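Local coordinates for protein UDP-N-Acetylenolpyruvylglucosamine Reductase (Thermus caldophilus, PDB 2GQT) that catalyses the FAD-dependent, NADPH-linked reduction of UDP-N-acetylenolpyruvylglucosamine to UDP-N-acetylmuramate, a step in peptidoglycan and cell wall formation, at residues L11-P22 with N47-V58; S196-P204 with V254-W264. All coordinates share one frame; numbering follows the deposited sequence.

Contact 1. Residues L11-P22 with N47-V58. With FAD (flavin-adenine dinucleotide), chain C.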
loop_
_atom_site.group_PDB
_atom_site.type_symbol
_atom_site.label_atom_id
_atom_site.label_comp_id
_atom_site.label_asym_id
_atom_site.label_seq_id
_atom_site.Cartn_x
_atom_site.Cartn_y
_atom_site.Cartn_z
ATOM N N LEU A 11 4.014 14.371 -6.494
ATOM C CA LEU A 11 3.725 13.101 -5.825
ATOM C C LEU A 11 4.712 12.739 -4.710
ATOM O O LEU A 11 4.415 11.867 -3.886
ATOM C CB LEU A 11 3.523 11.962 -6.833
ATOM C CG LEU A 11 2.209 12.032 -7.628
ATOM C CD1 LEU A 11 2.145 10.973 -8.726
ATOM C CD2 LEU A 11 0.975 11.932 -6.726
ATOM N N LYS A 12 5.845 13.441 -4.639
ATOM C CA LYS A 12 6.753 13.329 -3.499
ATOM C C LYS A 12 6.033 13.602 -2.180
ATOM O O LYS A 12 6.420 13.072 -1.137
ATOM C CB LYS A 12 7.954 14.275 -3.641
ATOM C CG LYS A 12 7.637 15.771 -3.438
ATOM C CD LYS A 12 8.890 16.664 -3.465
ATOM C CE LYS A 12 8.573 18.132 -3.137
ATOM N NZ LYS A 12 8.238 18.376 -1.700
ATOM N N ASP A 13 4.990 14.432 -2.228
ATOM C CA ASP A 13 4.252 14.794 -1.030
ATOM C C ASP A 13 3.169 13.776 -0.663
ATOM O O ASP A 13 2.559 13.902 0.398
ATOM C CB ASP A 13 3.631 16.191 -1.189
ATOM C CG ASP A 13 4.679 17.291 -1.355
ATOM O OD1 ASP A 13 5.739 17.218 -0.704
ATOM O OD2 ASP A 13 4.429 18.232 -2.136
ATOM N N TYR A 14 2.953 12.775 -1.524
ATOM C CA TYR A 14 1.837 11.821 -1.406
ATOM C C TYR A 14 2.296 10.379 -1.384
ATOM O O TYR A 14 1.498 9.467 -1.597
ATOM C CB TYR A 14 0.861 12.005 -2.562
ATOM C CG TYR A 14 0.094 13.289 -2.468
ATOM C CD1 TYR A 14 0.643 14.474 -2.935
ATOM C CD2 TYR A 14 -1.179 13.325 -1.904
ATOM C CE1 TYR A 14 -0.046 15.665 -2.842
ATOM C CE2 TYR A 14 -1.879 14.515 -1.809
ATOM C CZ TYR A 14 -1.303 15.679 -2.282
ATOM O OH TYR A 14 -1.978 16.873 -2.201
ATOM N N THR A 15 3.585 10.177 -1.154
ATOM C CA THR A 15 4.148 8.840 -1.075
ATOM C C THR A 15 4.979 8.754 0.181
ATOM O O THR A 15 5.597 9.743 0.611
ATOM C CB THR A 15 5.005 8.477 -2.311
ATOM O OG1 THR A 15 6.087 9.412 -2.460
ATOM C CG2 THR A 15 4.159 8.449 -3.580
ATOM N N THR A 16 4.993 7.572 0.782
ATOM C CA THR A 16 5.736 7.403 2.016
ATOM C C THR A 16 7.252 7.534 1.766
ATOM O O THR A 16 7.982 8.026 2.629
ATOM C CB THR A 16 5.330 6.110 2.754
ATOM O OG1 THR A 16 5.482 4.992 1.884
ATOM C CG2 THR A 16 3.876 6.186 3.218
ATOM N N LEU A 17 7.713 7.151 0.574
ATOM C CA LEU A 17 9.113 7.341 0.174
ATOM C C LEU A 17 9.525 8.818 0.023
ATOM O O LEU A 17 10.674 9.176 0.270
ATOM C CB LEU A 17 9.409 6.569 -1.114
ATOM C CG LEU A 17 10.853 6.499 -1.607
ATOM C CD1 LEU A 17 11.789 5.987 -0.519
ATOM C CD2 LEU A 17 10.932 5.617 -2.832
ATOM N N GLY A 18 8.595 9.667 -0.401
ATOM C CA GLY A 18 8.861 11.104 -0.499
ATOM C C GLY A 18 9.563 11.532 -1.770
ATOM O O GLY A 18 10.276 12.541 -1.779
ATOM N N VAL A 19 9.361 10.769 -2.840
ATOM C CA VAL A 19 9.845 11.137 -4.169
ATOM C C VAL A 19 8.674 11.076 -5.138
ATOM O O VAL A 19 7.700 10.341 -4.925
ATOM C CB VAL A 19 11.037 10.248 -4.682
ATOM C CG1 VAL A 19 12.165 10.218 -3.672
ATOM C CG2 VAL A 19 10.580 8.837 -5.022
ATOM N N GLY A 20 8.761 11.878 -6.188
ATOM C CA GLY A 20 7.756 11.842 -7.228
ATOM C C GLY A 20 7.456 13.199 -7.810
ATOM O O GLY A 20 7.282 14.178 -7.085
ATOM N N GLY A 21 7.384 13.234 -9.134
ATOM C CA GLY A 21 7.142 14.460 -9.872
ATOM C C GLY A 21 5.679 14.842 -9.997
ATOM O O GLY A 21 4.813 14.324 -9.260
ATOM N N PRO A 22 5.389 15.777 -10.927
ATOM C CA PRO A 22 4.054 16.376 -11.063
ATOM C C PRO A 22 2.950 15.420 -11.497
ATOM O O PRO A 22 3.182 14.500 -12.281
ATOM C CB PRO A 22 4.248 17.451 -12.148
ATOM C CG PRO A 22 5.702 17.648 -12.260
ATOM C CD PRO A 22 6.342 16.352 -11.893
ATOM N N ASN A 47 -2.507 5.227 -0.111
ATOM C CA ASN A 47 -1.624 5.933 0.809
ATOM C C ASN A 47 -0.200 6.136 0.275
ATOM O O ASN A 47 0.652 6.673 0.977
ATOM C CB ASN A 47 -1.592 5.248 2.173
ATOM C CG ASN A 47 -1.168 6.189 3.284
ATOM O OD1 ASN A 47 -1.586 7.351 3.325
ATOM N ND2 ASN A 47 -0.348 5.684 4.195
ATOM N N GLY A 48 0.054 5.715 -0.963
ATOM C CA GLY A 48 1.355 5.915 -1.585
ATOM C C GLY A 48 2.488 5.152 -0.919
ATOM O O GLY A 48 3.640 5.582 -1.030
ATOM N N SER A 49 2.183 4.030 -0.247
ATOM C CA SER A 49 3.190 3.305 0.518
ATOM C C SER A 49 3.872 2.178 -0.243
ATOM O O SER A 49 4.803 1.579 0.282
ATOM C CB SER A 49 2.620 2.789 1.851
ATOM O OG SER A 49 1.646 1.767 1.669
ATOM N N ASN A 50 3.428 1.882 -1.464
ATOM C CA ASN A 50 4.165 0.929 -2.303
ATOM C C ASN A 50 4.670 1.517 -3.619
ATOM O O ASN A 50 5.120 0.770 -4.501
ATOM C CB ASN A 50 3.362 -0.351 -2.573
ATOM C CG ASN A 50 4.246 -1.494 -3.086
ATOM O OD1 ASN A 50 3.944 -2.131 -4.096
ATOM N ND2 ASN A 50 5.366 -1.718 -2.413
ATOM N N LEU A 51 4.634 2.843 -3.735
ATOM C CA LEU A 51 4.966 3.512 -4.994
ATOM C C LEU A 51 6.337 4.151 -5.015
ATOM O O LEU A 51 6.710 4.886 -4.094
ATOM C CB LEU A 51 3.939 4.602 -5.318
ATOM C CG LEU A 51 2.505 4.119 -5.554
ATOM C CD1 LEU A 51 1.593 5.298 -5.797
ATOM C CD2 LEU A 51 2.407 3.143 -6.711
ATOM N N LEU A 52 7.063 3.869 -6.089
ATOM C CA LEU A 52 8.235 4.645 -6.468
ATOM C C LEU A 52 7.839 5.492 -7.684
ATOM O O LEU A 52 7.716 4.987 -8.789
ATOM C CB LEU A 52 9.409 3.717 -6.801
ATOM C CG LEU A 52 10.666 4.348 -7.406
ATOM C CD1 LEU A 52 11.160 5.518 -6.579
ATOM C CD2 LEU A 52 11.761 3.312 -7.590
ATOM N N VAL A 53 7.592 6.774 -7.455
ATOM C CA VAL A 53 7.148 7.662 -8.522
ATOM C C VAL A 53 8.349 8.415 -9.046
ATOM O O VAL A 53 9.079 9.033 -8.279
ATOM C CB VAL A 53 6.053 8.639 -8.042
ATOM C CG1 VAL A 53 5.608 9.535 -9.201
ATOM C CG2 VAL A 53 4.869 7.862 -7.469
ATOM N N LEU A 54 8.550 8.337 -10.358
ATOM C CA LEU A 54 9.707 8.950 -10.992
ATOM C C LEU A 54 9.613 10.472 -10.996
ATOM O O LEU A 54 8.535 11.055 -10.796
ATOM C CB LEU A 54 9.963 8.333 -12.376
ATOM C CG LEU A 54 10.243 6.817 -12.330
ATOM C CD1 LEU A 54 10.831 6.305 -13.621
ATOM C CD2 LEU A 54 11.141 6.415 -11.157
ATOM N N ASP A 55 10.759 11.111 -11.198
ATOM C CA ASP A 55 10.868 12.551 -11.039
ATOM C C ASP A 55 10.053 13.312 -12.077
ATOM O O ASP A 55 9.695 14.462 -11.845
ATOM C CB ASP A 55 12.342 12.961 -11.075
ATOM C CG ASP A 55 13.152 12.327 -9.949
ATOM O OD1 ASP A 55 12.715 12.418 -8.776
ATOM O OD2 ASP A 55 14.220 11.729 -10.235
ATOM N N GLU A 56 9.727 12.661 -13.193
ATOM C CA GLU A 56 8.892 13.269 -14.238
ATOM C C GLU A 56 7.387 13.203 -13.935
ATOM O O GLU A 56 6.580 13.813 -14.640
ATOM C CB GLU A 56 9.193 12.669 -15.627
ATOM C CG GLU A 56 8.901 11.166 -15.791
ATOM C CD GLU A 56 10.134 10.295 -15.612
ATOM O OE1 GLU A 56 10.294 9.330 -16.396
ATOM O OE2 GLU A 56 10.940 10.578 -14.700
ATOM N N GLY A 57 7.012 12.472 -12.885
ATOM C CA GLY A 57 5.601 12.304 -12.528
ATOM C C GLY A 57 4.829 11.466 -13.536
ATOM O O GLY A 57 5.415 10.656 -14.264
ATOM N N VAL A 58 3.509 11.656 -13.579
ATOM C CA VAL A 58 2.632 10.896 -14.485
ATOM C C VAL A 58 1.655 11.821 -15.209
ATOM O O VAL A 58 1.254 12.847 -14.655
ATOM C CB VAL A 58 1.840 9.772 -13.754
ATOM C CG1 VAL A 58 2.782 8.774 -13.087
ATOM C CG2 VAL A 58 0.868 10.353 -12.726
HETATM P PA FAD C . -0.420 2.792 -3.006
HETATM O O1A FAD C . 1.020 2.664 -2.732
HETATM O O2A FAD C . -1.057 4.128 -3.035
HETATM O O5B FAD C . -0.802 2.063 -4.362
HETATM C C5B FAD C . -0.327 0.733 -4.603
HETATM C C4B FAD C . -1.085 0.117 -5.757
HETATM O O4B FAD C . -2.468 -0.026 -5.375
HETATM C C3B FAD C . -1.078 0.959 -7.041
HETATM O O3B FAD C . -1.134 0.060 -8.150
HETATM C C2B FAD C . -2.381 1.738 -6.925
HETATM O O2B FAD C . -2.878 2.152 -8.197
HETATM C C1B FAD C . -3.292 0.683 -6.335
HETATM N N9A FAD C . -4.478 1.195 -5.617
HETATM C C8A FAD C . -4.484 2.004 -4.546
HETATM N N7A FAD C . -5.748 2.219 -4.172
HETATM C C5A FAD C . -6.546 1.523 -4.988
HETATM C C6A FAD C . -7.931 1.360 -5.117
HETATM N N6A FAD C . -8.811 1.939 -4.290
HETATM N N1A FAD C . -8.393 0.565 -6.103
HETATM C C2A FAD C . -7.556 -0.039 -6.958
HETATM N N3A FAD C . -6.235 0.094 -6.891
HETATM C C4A FAD C . -5.732 0.876 -5.916
HETATM N N1 FAD C . 3.082 -4.523 2.339
HETATM C C2 FAD C . 2.732 -5.791 2.753
HETATM O O2 FAD C . 2.134 -6.536 1.989
HETATM N N3 FAD C . 3.086 -6.229 4.026
HETATM C C4 FAD C . 3.767 -5.410 4.917
HETATM O O4 FAD C . 4.054 -5.830 6.043
HETATM C C4X FAD C . 4.107 -4.126 4.494
HETATM N N5 FAD C . 4.800 -3.274 5.351
HETATM C C5X FAD C . 5.078 -1.964 4.940
HETATM C C6 FAD C . 5.712 -1.097 5.830
HETATM C C7 FAD C . 5.993 0.215 5.463
HETATM C C7M FAD C . 6.679 1.154 6.464
HETATM C C8 FAD C . 5.641 0.656 4.183
HETATM C C8M FAD C . 5.948 2.098 3.756
HETATM C C9 FAD C . 5.017 -0.214 3.291
HETATM C C9A FAD C . 4.728 -1.529 3.656
HETATM N N10 FAD C . 4.098 -2.416 2.767
HETATM C C10 FAD C . 3.764 -3.695 3.208
HETATM C "C1'" FAD C . 3.795 -2.043 1.360
HETATM C "C2'" FAD C . 2.454 -1.304 1.223
HETATM O "O2'" FAD C . 2.038 -0.759 2.491
HETATM C "C3'" FAD C . 1.339 -2.210 0.699
HETATM O "O3'" FAD C . 1.676 -2.683 -0.613
HETATM C "C4'" FAD C . -0.017 -1.492 0.683
HETATM O "O4'" FAD C . -1.048 -2.440 0.398
HETATM C "C5'" FAD C . -0.092 -0.353 -0.330
HETATM O "O5'" FAD C . -1.318 0.337 -0.084
HETATM P P FAD C . -1.420 1.898 -0.404
HETATM O O1P FAD C . -2.806 2.298 -0.094
HETATM O O2P FAD C . -0.295 2.652 0.189
HETATM O O3P FAD C . -1.267 1.836 -2.001
HETATM O O HOH W 1 6.411 5.222 -1.347
HETATM O O HOH W 2 7.713 7.456 -4.651
HETATM O O HOH W 3 10.894 13.490 -7.042
#
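T16 and G48, G21 and L54, and P22 and V58 join the two backbones by one hydrogen bond each, T16 N to G48 O and G21 N to L54 O at 3.0 Å and V58 N to P22 O. Between these ties water takes over: one molecule links L17 N with G48 O and L51 O, and another links V19 O with L51 O and V53 N. L54 O is gripped from opposite faces of its plane by G21 N and G57 N. G21, G48 and G57 lie so close to the facing backbone that there is no room for a CB.

V53 is the apolar hub. Its CG1, anti to the backbone N (chi1 -179°), sits against G20 CA and lies 3.8 Å from L11 CD1, the two side chains crossing at about a right angle, while CG2 reaches the methyl CG2 of T15. L52, whose CB points away from 11-22, turns its CD1 back to L17 CD2 and to within 3.7 Å of V19 CG2. T15 OG1 stays within its own loop, accepting from G18 N in an ST motif and donating to V19 O. T16 OG1 lies 3.2 Å from S49 CA, touches the flavin methyl C8M and probably bonds to S196 O.

S49 OG receives a bond from FAD O2' and gives one, 2.6 Å long, to FAD O2P. The backbone N atoms of N47, G48, S49 and N50 bond to FAD O1P, O2A, O2P and O1A respectively. The cofactor pyrophosphate is therefore held here by neutral donors, four backbone N-H groups and one hydroxyl, whose dipoles probably offset part of its negative charge.

Contact 2. Residues S196-P204 with V254-W264. With FAD (flavin-adenine dinucleotide), chain C.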
loop_
_atom_site.group_PDB
_atom_site.type_symbol
_atom_site.label_atom_id
_atom_site.label_comp_id
_atom_site.label_asym_id
_atom_site.label_seq_id
_atom_site.Cartn_x
_atom_site.Cartn_y
_atom_site.Cartn_z
ATOM N N SER A 196 10.062 4.961 4.509
ATOM C CA SER A 196 10.311 4.142 3.304
ATOM C C SER A 196 9.066 3.939 2.437
ATOM O O SER A 196 8.023 4.543 2.679
ATOM C CB SER A 196 10.828 2.761 3.702
ATOM O OG SER A 196 9.811 2.031 4.373
ATOM N N ALA A 197 9.196 3.080 1.425
ATOM C CA ALA A 197 8.046 2.507 0.725
ATOM C C ALA A 197 7.920 1.027 1.111
ATOM O O ALA A 197 7.411 0.199 0.345
ATOM C CB ALA A 197 8.186 2.675 -0.778
ATOM N N GLY A 198 8.383 0.706 2.318
ATOM C CA GLY A 198 8.379 -0.667 2.813
ATOM C C GLY A 198 9.455 -1.473 2.127
ATOM O O GLY A 198 10.368 -0.904 1.525
ATOM N N CYS A 199 9.343 -2.795 2.205
ATOM C CA CYS A 199 10.311 -3.689 1.580
ATOM C C CYS A 199 10.514 -3.327 0.103
ATOM O O CYS A 199 9.563 -3.351 -0.687
ATOM C CB CYS A 199 9.874 -5.149 1.739
ATOM S SG CYS A 199 9.993 -5.804 3.436
ATOM N N ALA A 200 11.748 -2.954 -0.247
ATOM C CA ALA A 200 12.118 -2.618 -1.626
ATOM C C ALA A 200 11.988 -3.809 -2.555
ATOM O O ALA A 200 11.445 -3.688 -3.657
ATOM C CB ALA A 200 13.551 -2.078 -1.677
ATOM N N PHE A 201 12.491 -4.951 -2.096
ATOM C CA PHE A 201 12.629 -6.137 -2.926
ATOM C C PHE A 201 11.739 -7.282 -2.469
ATOM O O PHE A 201 11.385 -7.373 -1.291
ATOM C CB PHE A 201 14.095 -6.597 -2.965
ATOM C CG PHE A 201 15.019 -5.603 -3.612
ATOM C CD1 PHE A 201 15.819 -4.766 -2.843
ATOM C CD2 PHE A 201 15.074 -5.492 -4.994
ATOM C CE1 PHE A 201 16.658 -3.832 -3.448
ATOM C CE2 PHE A 201 15.910 -4.556 -5.606
ATOM C CZ PHE A 201 16.706 -3.733 -4.829
ATOM N N LYS A 202 11.390 -8.134 -3.431
ATOM C CA LYS A 202 10.750 -9.425 -3.178
ATOM C C LYS A 202 11.786 -10.426 -2.671
ATOM O O LYS A 202 12.977 -10.280 -2.935
ATOM C CB LYS A 202 10.166 -9.984 -4.477
ATOM C CG LYS A 202 9.004 -9.204 -5.055
ATOM C CD LYS A 202 8.517 -9.850 -6.348
ATOM C CE LYS A 202 7.179 -9.283 -6.798
ATOM N NZ LYS A 202 7.301 -7.887 -7.280
ATOM N N ASN A 203 11.323 -11.467 -1.986
ATOM C CA ASN A 203 12.196 -12.568 -1.589
ATOM C C ASN A 203 12.258 -13.668 -2.654
ATOM O O ASN A 203 11.214 -14.113 -3.147
ATOM C CB ASN A 203 11.744 -13.155 -0.248
ATOM C CG ASN A 203 11.834 -12.161 0.896
ATOM O OD1 ASN A 203 12.677 -11.263 0.899
ATOM N ND2 ASN A 203 10.967 -12.325 1.885
ATOM N N PRO A 204 13.477 -14.103 -3.030
ATOM C CA PRO A 204 13.592 -15.278 -3.890
ATOM C C PRO A 204 13.081 -16.523 -3.162
ATOM O O PRO A 204 13.030 -16.518 -1.926
ATOM C CB PRO A 204 15.103 -15.390 -4.133
ATOM C CG PRO A 204 15.649 -14.048 -3.821
ATOM C CD PRO A 204 14.799 -13.541 -2.706
ATOM N N VAL A 254 22.056 -2.775 -6.080
ATOM C CA VAL A 254 21.713 -4.029 -5.403
ATOM C C VAL A 254 21.589 -5.162 -6.419
ATOM O O VAL A 254 22.084 -6.261 -6.190
ATOM C CB VAL A 254 20.410 -3.925 -4.545
ATOM C CG1 VAL A 254 20.010 -5.293 -3.976
ATOM C CG2 VAL A 254 20.588 -2.913 -3.427
ATOM N N GLN A 255 20.935 -4.875 -7.541
ATOM C CA GLN A 255 20.692 -5.878 -8.567
ATOM C C GLN A 255 21.966 -6.323 -9.294
ATOM O O GLN A 255 22.005 -7.413 -9.870
ATOM C CB GLN A 255 19.630 -5.377 -9.541
ATOM C CG GLN A 255 18.246 -5.277 -8.898
ATOM C CD GLN A 255 17.198 -4.695 -9.825
ATOM O OE1 GLN A 255 17.493 -3.842 -10.655
ATOM N NE2 GLN A 255 15.952 -5.153 -9.668
ATOM N N GLU A 256 23.013 -5.494 -9.272
ATOM C CA GLU A 256 24.335 -5.921 -9.768
ATOM C C GLU A 256 24.861 -7.083 -8.911
ATOM O O GLU A 256 25.554 -7.967 -9.423
ATOM C CB GLU A 256 25.332 -4.743 -9.815
ATOM C CG GLU A 256 26.685 -5.071 -10.452
ATOM C CD GLU A 256 27.547 -3.847 -10.691
ATOM O OE1 GLU A 256 27.154 -2.978 -11.507
ATOM O OE2 GLU A 256 28.632 -3.766 -10.078
ATOM N N GLU A 257 24.499 -7.109 -7.630
ATOM C CA GLU A 257 24.996 -8.108 -6.672
ATOM C C GLU A 257 24.080 -9.292 -6.400
ATOM O O GLU A 257 24.561 -10.382 -6.063
ATOM C CB GLU A 257 25.276 -7.449 -5.322
ATOM C CG GLU A 257 26.304 -6.339 -5.367
ATOM C CD GLU A 257 27.610 -6.792 -6.002
ATOM O OE1 GLU A 257 28.205 -7.771 -5.516
ATOM O OE2 GLU A 257 28.034 -6.156 -6.978
ATOM N N LEU A 258 22.771 -9.062 -6.510
ATOM C CA LEU A 258 21.753 -10.044 -6.129
ATOM C C LEU A 258 20.609 -10.024 -7.144
ATOM O O LEU A 258 20.105 -8.958 -7.473
ATOM C CB LEU A 258 21.207 -9.737 -4.728
ATOM C CG LEU A 258 22.141 -9.917 -3.524
ATOM C CD1 LEU A 258 21.680 -9.079 -2.345
ATOM C CD2 LEU A 258 22.265 -11.397 -3.153
ATOM N N PRO A 259 20.218 -11.206 -7.670
ATOM C CA PRO A 259 19.083 -11.253 -8.595
ATOM C C PRO A 259 17.731 -11.019 -7.893
ATOM O O PRO A 259 16.907 -11.934 -7.779
ATOM C CB PRO A 259 19.169 -12.668 -9.173
ATOM C CG PRO A 259 19.797 -13.465 -8.097
ATOM C CD PRO A 259 20.796 -12.546 -7.446
ATOM N N LEU A 260 17.514 -9.791 -7.425
ATOM C CA LEU A 260 16.277 -9.430 -6.732
ATOM C C LEU A 260 15.356 -8.605 -7.625
ATOM O O LEU A 260 15.822 -7.766 -8.399
ATOM C CB LEU A 260 16.597 -8.649 -5.455
ATOM C CG LEU A 260 17.356 -9.364 -4.328
ATOM C CD1 LEU A 260 17.726 -8.392 -3.224
ATOM C CD2 LEU A 260 16.544 -10.521 -3.768
ATOM N N GLU A 261 14.049 -8.854 -7.513
ATOM C CA GLU A 261 13.035 -8.074 -8.226
ATOM C C GLU A 261 12.395 -7.081 -7.260
ATOM O O GLU A 261 12.254 -7.370 -6.069
ATOM C CB GLU A 261 11.963 -8.985 -8.851
ATOM C CG GLU A 261 12.455 -9.885 -9.997
ATOM C CD GLU A 261 12.852 -9.115 -11.256
ATOM O OE1 GLU A 261 12.163 -8.135 -11.620
ATOM O OE2 GLU A 261 13.858 -9.499 -11.895
ATOM N N LEU A 262 12.008 -5.919 -7.780
ATOM C CA LEU A 262 11.343 -4.893 -6.978
ATOM C C LEU A 262 9.972 -5.324 -6.493
ATOM O O LEU A 262 9.186 -5.904 -7.248
ATOM C CB LEU A 262 11.180 -3.604 -7.777
ATOM C CG LEU A 262 12.333 -2.612 -7.810
ATOM C CD1 LEU A 262 11.908 -1.405 -8.626
ATOM C CD2 LEU A 262 12.740 -2.192 -6.401
ATOM N N GLU A 263 9.696 -5.027 -5.232
ATOM C CA GLU A 263 8.354 -5.158 -4.672
ATOM C C GLU A 263 7.549 -3.886 -4.978
ATOM O O GLU A 263 6.340 -3.952 -5.223
ATOM C CB GLU A 263 8.445 -5.411 -3.166
ATOM C CG GLU A 263 7.113 -5.520 -2.427
ATOM C CD GLU A 263 6.364 -6.829 -2.672
ATOM O OE1 GLU A 263 6.765 -7.619 -3.546
ATOM O OE2 GLU A 263 5.344 -7.061 -1.991
ATOM N N TRP A 264 8.223 -2.735 -4.976
ATOM C CA TRP A 264 7.568 -1.470 -5.308
ATOM C C TRP A 264 7.031 -1.467 -6.717
ATOM O O TRP A 264 7.605 -2.088 -7.611
ATOM C CB TRP A 264 8.529 -0.294 -5.247
ATOM C CG TRP A 264 9.165 -0.048 -3.962
ATOM C CD1 TRP A 264 8.645 -0.258 -2.720
ATOM C CD2 TRP A 264 10.460 0.510 -3.772
ATOM N NE1 TRP A 264 9.558 0.117 -1.760
ATOM C CE2 TRP A 264 10.677 0.604 -2.385
ATOM C CE3 TRP A 264 11.465 0.935 -4.649
ATOM C CZ2 TRP A 264 11.863 1.095 -1.852
ATOM C CZ3 TRP A 264 12.637 1.427 -4.122
ATOM C CH2 TRP A 264 12.825 1.511 -2.736
HETATM P PA FAD C . -0.420 2.792 -3.006
HETATM O O1A FAD C . 1.020 2.664 -2.732
HETATM O O2A FAD C . -1.057 4.128 -3.035
HETATM O O5B FAD C . -0.802 2.063 -4.362
HETATM C C5B FAD C . -0.327 0.733 -4.603
HETATM C C4B FAD C . -1.085 0.117 -5.757
HETATM O O4B FAD C . -2.468 -0.026 -5.375
HETATM C C3B FAD C . -1.078 0.959 -7.041
HETATM O O3B FAD C . -1.134 0.060 -8.150
HETATM C C2B FAD C . -2.381 1.738 -6.925
HETATM O O2B FAD C . -2.878 2.152 -8.197
HETATM C C1B FAD C . -3.292 0.683 -6.335
HETATM N N9A FAD C . -4.478 1.195 -5.617
HETATM C C8A FAD C . -4.484 2.004 -4.546
HETATM N N7A FAD C . -5.748 2.219 -4.172
HETATM C C5A FAD C . -6.546 1.523 -4.988
HETATM C C6A FAD C . -7.931 1.360 -5.117
HETATM N N6A FAD C . -8.811 1.939 -4.290
HETATM N N1A FAD C . -8.393 0.565 -6.103
HETATM C C2A FAD C . -7.556 -0.039 -6.958
HETATM N N3A FAD C . -6.235 0.094 -6.891
HETATM C C4A FAD C . -5.732 0.876 -5.916
HETATM N N1 FAD C . 3.082 -4.523 2.339
HETATM C C2 FAD C . 2.732 -5.791 2.753
HETATM O O2 FAD C . 2.134 -6.536 1.989
HETATM N N3 FAD C . 3.086 -6.229 4.026
HETATM C C4 FAD C . 3.767 -5.410 4.917
HETATM O O4 FAD C . 4.054 -5.830 6.043
HETATM C C4X FAD C . 4.107 -4.126 4.494
HETATM N N5 FAD C . 4.800 -3.274 5.351
HETATM C C5X FAD C . 5.078 -1.964 4.940
HETATM C C6 FAD C . 5.712 -1.097 5.830
HETATM C C7 FAD C . 5.993 0.215 5.463
HETATM C C7M FAD C . 6.679 1.154 6.464
HETATM C C8 FAD C . 5.641 0.656 4.183
HETATM C C8M FAD C . 5.948 2.098 3.756
HETATM C C9 FAD C . 5.017 -0.214 3.291
HETATM C C9A FAD C . 4.728 -1.529 3.656
HETATM N N10 FAD C . 4.098 -2.416 2.767
HETATM C C10 FAD C . 3.764 -3.695 3.208
HETATM C "C1'" FAD C . 3.795 -2.043 1.360
HETATM C "C2'" FAD C . 2.454 -1.304 1.223
HETATM O "O2'" FAD C . 2.038 -0.759 2.491
HETATM C "C3'" FAD C . 1.339 -2.210 0.699
HETATM O "O3'" FAD C . 1.676 -2.683 -0.613
HETATM C "C4'" FAD C . -0.017 -1.492 0.683
HETATM O "O4'" FAD C . -1.048 -2.440 0.398
HETATM C "C5'" FAD C . -0.092 -0.353 -0.330
HETATM O "O5'" FAD C . -1.318 0.337 -0.084
HETATM P P FAD C . -1.420 1.898 -0.404
HETATM O O1P FAD C . -2.806 2.298 -0.094
HETATM O O2P FAD C . -0.295 2.652 0.189
HETATM O O3P FAD C . -1.267 1.836 -2.001
HETATM O O HOH W 4 13.334 -10.893 -5.624
#
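F201 and L260 cross at about a right angle, CD1 of L260 lying over one face of the phenyl ring, 4.3 Å from its centroid, while L260 CB packs on F201 CD2. E261 O sits at the ring edge. The V254 and F201 side chains meet from opposite directions, V254 CG1 lying 3.7 Å from F201 CE1, oblique to the ring, and L262 CD2 approaches CE2 obliquely too. With only an alanine methyl at F201, V254 and L260 would probably lose the apolar partner they share, and a gap is likely to open beside helix 244-257.

The W264 indole packs on A200: A200 CA stands over its five-membered ring in a CH-pi contact, with A200 CB 3.6 Å from W264 CZ2. At the indole edge NE1 gives a weak bond to A197 O. K202 runs extended before bending at its last torsion (chi4 70°), which brings NZ within 2.7 Å of L262 O; its salt bridge to E263 OE1 is long, at 3.8 Å.

Along the backbone, K202 N to E261 O and E263 N to A200 O bracket F201 and L262, a non-hydrogen-bonded pair in a single antiparallel bridge. The bridge lies in the C-terminal family region of MurB, next to the flavin, where G198 N lies 3.2 Å from FAD C8M, C199 is the probable proton donor, and E263 packs against R152, another probable active-site residue.

Leaving strand 5-10, the chain enters the loop 11-22, passes through strand 22-28, helix 31-37 and strand 42-44, and returns as 47-58, so contact 1 closes a loop round those three elements. Contact 2 opens only later: 196-204 is met, after helix 209-215 and strands 222-223, 226-228 and 236-238, by the end of helix 244-257 and the chain that follows it. The two are in series, neither nested nor crossed, with centres 18 Å apart. They nevertheless touch, S49 O packing on A197 CB, and both border the FAD. Directly after W264, strand 265-267 runs parallel to strand 51-53, bringing the C-terminal part of the chain alongside 47-58, which holds the FAD phosphates.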